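Local coordinates for 2-hydroxyhepta-2,4-diene-1,7-dioate isomerase (Mycobacterium marinum, PDB 3QDF), which binds zinc and is probably an isomerase of the fumarylacetoacetate hydrolase family, perhaps with acetylpyruvate hydrolase activity, at residues R49-L53 with A54-L58. Numbering follows the deposited sequence. Where two conformers were deposited one is given.
Sequences RSWPL and ADVRL
With CG trans to its carbonyl carbon (chi1 -63°), W51 holds its indole beside the backbone N, while V56 adopts the same setting for CG1 (chi1 -63°); the two side chains meet at about a right angle. V56 CG1 lies 3.7 Å from W51 CB and 3.9 Å from W51 CG, so the methyl packs against the root of the indole and approaches the ring obliquely. The other branch, V56 CG2, lies 3.4 Å from L53 O and 4.0 Å from L53 CD1; the valine thus touches both W51 and L53, one with each methyl. L53 CD1 also comes within 4.2 Å of L58 CD1, extending the apolar contact into the strand that follows.

The backbone from P52 to V56 is bent by two successive i to i+3 hydrogen bonds. D55 N donates to P52 O at 3.0 Å, and V56 N to L53 O with a straighter N-H...O angle of 166°. In both, the donor stands well above the carbonyl plane. D55 OD2 rests 3.7 Å from P52 CD, a van der Waals contact between carboxylate and pyrrolidine ring, both residues being exposed.

W51 and V56 also pack on I10 and S12 of strand 6-12, and L53 and L58 share W180 of strand 175-182. Far from the zinc sites, the arrangement is a short 3-10 turn (53-55) linking strands 45-52 and 57-59 in the Rv2993c-like N-terminal region, with W51, L53, V56 and L58 packed on neighbouring strands.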
ATOM      1  N   ARG A  49      -7.775  20.003  16.304  1.00 34.30           N
ATOM      2  CA  ARG A  49      -6.320  20.160  16.249  1.00 35.65           C
ATOM      3  C   ARG A  49      -5.795  19.918  14.845  1.00 34.46           C
ATOM      4  O   ARG A  49      -6.303  19.059  14.118  1.00 32.09           O
ATOM      5  CB  ARG A  49      -5.611  19.189  17.192  1.00 36.10           C
ATOM      6  CG  ARG A  49      -5.859  19.388  18.678  1.00 40.76           C
ATOM      7  CD  ARG A  49      -5.244  18.206  19.446  1.00 45.62           C
ATOM      8  NE  ARG A  49      -5.793  18.095  20.799  1.00 50.53           N
ATOM      9  CZ  ARG A  49      -6.579  17.109  21.237  1.00 52.30           C
ATOM     10  NH1 ARG A  49      -6.918  16.094  20.450  1.00 50.46           N
ATOM     11  NH2 ARG A  49      -7.020  17.133  22.492  1.00 54.59           N
ATOM     12  N   SER A  50      -4.768  20.671  14.472  1.00 35.11           N
ATOM     13  CA  SER A  50      -3.997  20.346  13.272  1.00 35.39           C
ATOM     14  C   SER A  50      -2.532  20.781  13.421  1.00 36.47           C
ATOM     15  O   SER A  50      -2.226  21.653  14.229  1.00 38.57           O
ATOM     16  CB  SER A  50      -4.638  20.979  12.032  1.00 34.99           C
ATOM     17  OG  SER A  50      -4.527  22.387  12.063  1.00 36.27           O
ATOM     18  N   TRP A  51      -1.648  20.177  12.632  1.00 36.26           N
ATOM     19  CA  TRP A  51      -0.216  20.491  12.633  1.00 37.21           C
ATOM     20  C   TRP A  51       0.274  20.521  11.207  1.00 36.72           C
ATOM     21  O   TRP A  51      -0.263  19.788  10.369  1.00 35.60           O
ATOM     22  CB  TRP A  51       0.587  19.403  13.361  1.00 36.93           C
ATOM     23  CG  TRP A  51       0.259  19.266  14.788  1.00 37.82           C
ATOM     24  CD1 TRP A  51       0.821  19.952  15.829  1.00 40.67           C
ATOM     25  CD2 TRP A  51      -0.721  18.395  15.360  1.00 37.68           C
ATOM     26  NE1 TRP A  51       0.245  19.563  17.018  1.00 40.43           N
ATOM     27  CE2 TRP A  51      -0.701  18.605  16.758  1.00 39.00           C
ATOM     28  CE3 TRP A  51      -1.626  17.467  14.825  1.00 36.63           C
ATOM     29  CZ2 TRP A  51      -1.549  17.915  17.632  1.00 39.15           C
ATOM     30  CZ3 TRP A  51      -2.468  16.780  15.691  1.00 36.36           C
ATOM     31  CH2 TRP A  51      -2.423  17.006  17.078  1.00 37.26           C
ATOM     32  N   PRO A  52       1.311  21.349  10.921  1.00 37.54           N
ATOM     33  CA  PRO A  52       1.999  21.134   9.657  1.00 36.81           C
ATOM     34  C   PRO A  52       2.517  19.695   9.648  1.00 35.42           C
ATOM     35  O   PRO A  52       2.923  19.172  10.693  1.00 35.55           O
ATOM     36  CB  PRO A  52       3.160  22.137   9.701  1.00 38.11           C
ATOM     37  CG  PRO A  52       2.675  23.228  10.619  1.00 39.42           C
ATOM     38  CD  PRO A  52       1.872  22.496  11.668  1.00 39.10           C
ATOM     39  N   LEU A  53       2.454  19.049   8.495  1.00 34.07           N
ATOM     40  CA  LEU A  53       2.862  17.657   8.409  1.00 33.18           C
ATOM     41  C   LEU A  53       4.333  17.459   8.811  1.00 33.87           C
ATOM     42  O   LEU A  53       4.671  16.447   9.412  1.00 33.21           O
ATOM     43  CB  LEU A  53       2.584  17.086   7.013  1.00 32.21           C
ATOM     44  CG  LEU A  53       2.847  15.588   6.815  1.00 30.31           C
ATOM     45  CD1 LEU A  53       1.863  14.741   7.640  1.00 26.74           C
ATOM     46  CD2 LEU A  53       2.763  15.232   5.341  1.00 30.50           C
ATOM     47  N   ALA A  54       5.183  18.437   8.494  1.00 35.76           N
ATOM     48  CA  ALA A  54       6.605  18.417   8.852  1.00 37.19           C
ATOM     49  C   ALA A  54       6.820  18.256  10.357  1.00 38.16           C
ATOM     50  O   ALA A  54       7.877  17.792  10.789  1.00 38.74           O
ATOM     51  CB  ALA A  54       7.297  19.696   8.349  1.00 38.66           C
ATOM     52  N   ASP A  55       5.814  18.637  11.146  1.00 38.63           N
ATOM     53  CA  ASP A  55       5.907  18.624  12.601  1.00 39.73           C
ATOM     54  C   ASP A  55       5.506  17.303  13.230  1.00 39.04           C
ATOM     55  O   ASP A  55       5.643  17.133  14.444  1.00 40.21           O
ATOM     56  CB  ASP A  55       4.997  19.701  13.195  1.00 40.81           C
ATOM     57  CG  ASP A  55       5.540  21.108  13.023  1.00 43.38           C
ATOM     58  OD1 ASP A  55       6.491  21.322  12.246  1.00 43.94           O
ATOM     59  OD2 ASP A  55       4.978  22.013  13.674  1.00 45.87           O
ATOM     60  N   VAL A  56       4.963  16.382  12.432  1.00 37.45           N
ATOM     61  CA  VAL A  56       4.476  15.112  12.974  1.00 36.31           C
ATOM     62  C   VAL A  56       5.094  13.916  12.239  1.00 35.22           C
ATOM     63  O   VAL A  56       5.664  14.084  11.161  1.00 35.42           O
ATOM     64  CB  VAL A  56       2.909  15.035  12.958  1.00 35.17           C
ATOM     65  CG1 VAL A  56       2.299  16.114  13.866  1.00 37.26           C
ATOM     66  CG2 VAL A  56       2.369  15.159  11.538  1.00 34.22           C
ATOM     67  N   ARG A  57       4.993  12.723  12.829  1.00 34.34           N
ATOM     68  CA  ARG A  57       5.464  11.510  12.156  0.50 33.47           C
ATOM     69  C   ARG A  57       4.318  10.863  11.387  1.00 31.68           C
ATOM     70  O   ARG A  57       3.301  10.494  11.957  1.00 30.78           O
ATOM     71  CB  ARG A  57       6.091  10.514  13.146  0.50 33.87           C
ATOM     72  CG  ARG A  57       7.175   9.624  12.512  0.50 35.31           C
ATOM     73  CD  ARG A  57       7.991   8.831  13.540  0.50 36.54           C
ATOM     74  NE  ARG A  57       7.215   7.745  14.128  0.50 36.39           N
ATOM     75  CZ  ARG A  57       6.860   7.691  15.404  0.50 37.15           C
ATOM     76  NH1 ARG A  57       7.230   8.653  16.235  0.50 38.72           N
ATOM     77  NH2 ARG A  57       6.147   6.667  15.852  0.50 36.36           N
ATOM     78  N   LEU A  58       4.497  10.752  10.075  1.00 30.46           N
ATOM     79  CA  LEU A  58       3.543  10.081   9.214  1.00 28.51           C
ATOM     80  C   LEU A  58       3.713   8.560   9.278  1.00 27.33           C
ATOM     81  O   LEU A  58       4.802   8.046   9.021  1.00 27.56           O
ATOM     82  CB  LEU A  58       3.758  10.546   7.785  1.00 28.92           C
ATOM     83  CG  LEU A  58       2.756  10.074   6.735  1.00 27.04           C
ATOM     84  CD1 LEU A  58       1.366  10.584   7.078  1.00 26.57           C
ATOM     85  CD2 LEU A  58       3.218  10.625   5.393  1.00 26.71           C
TER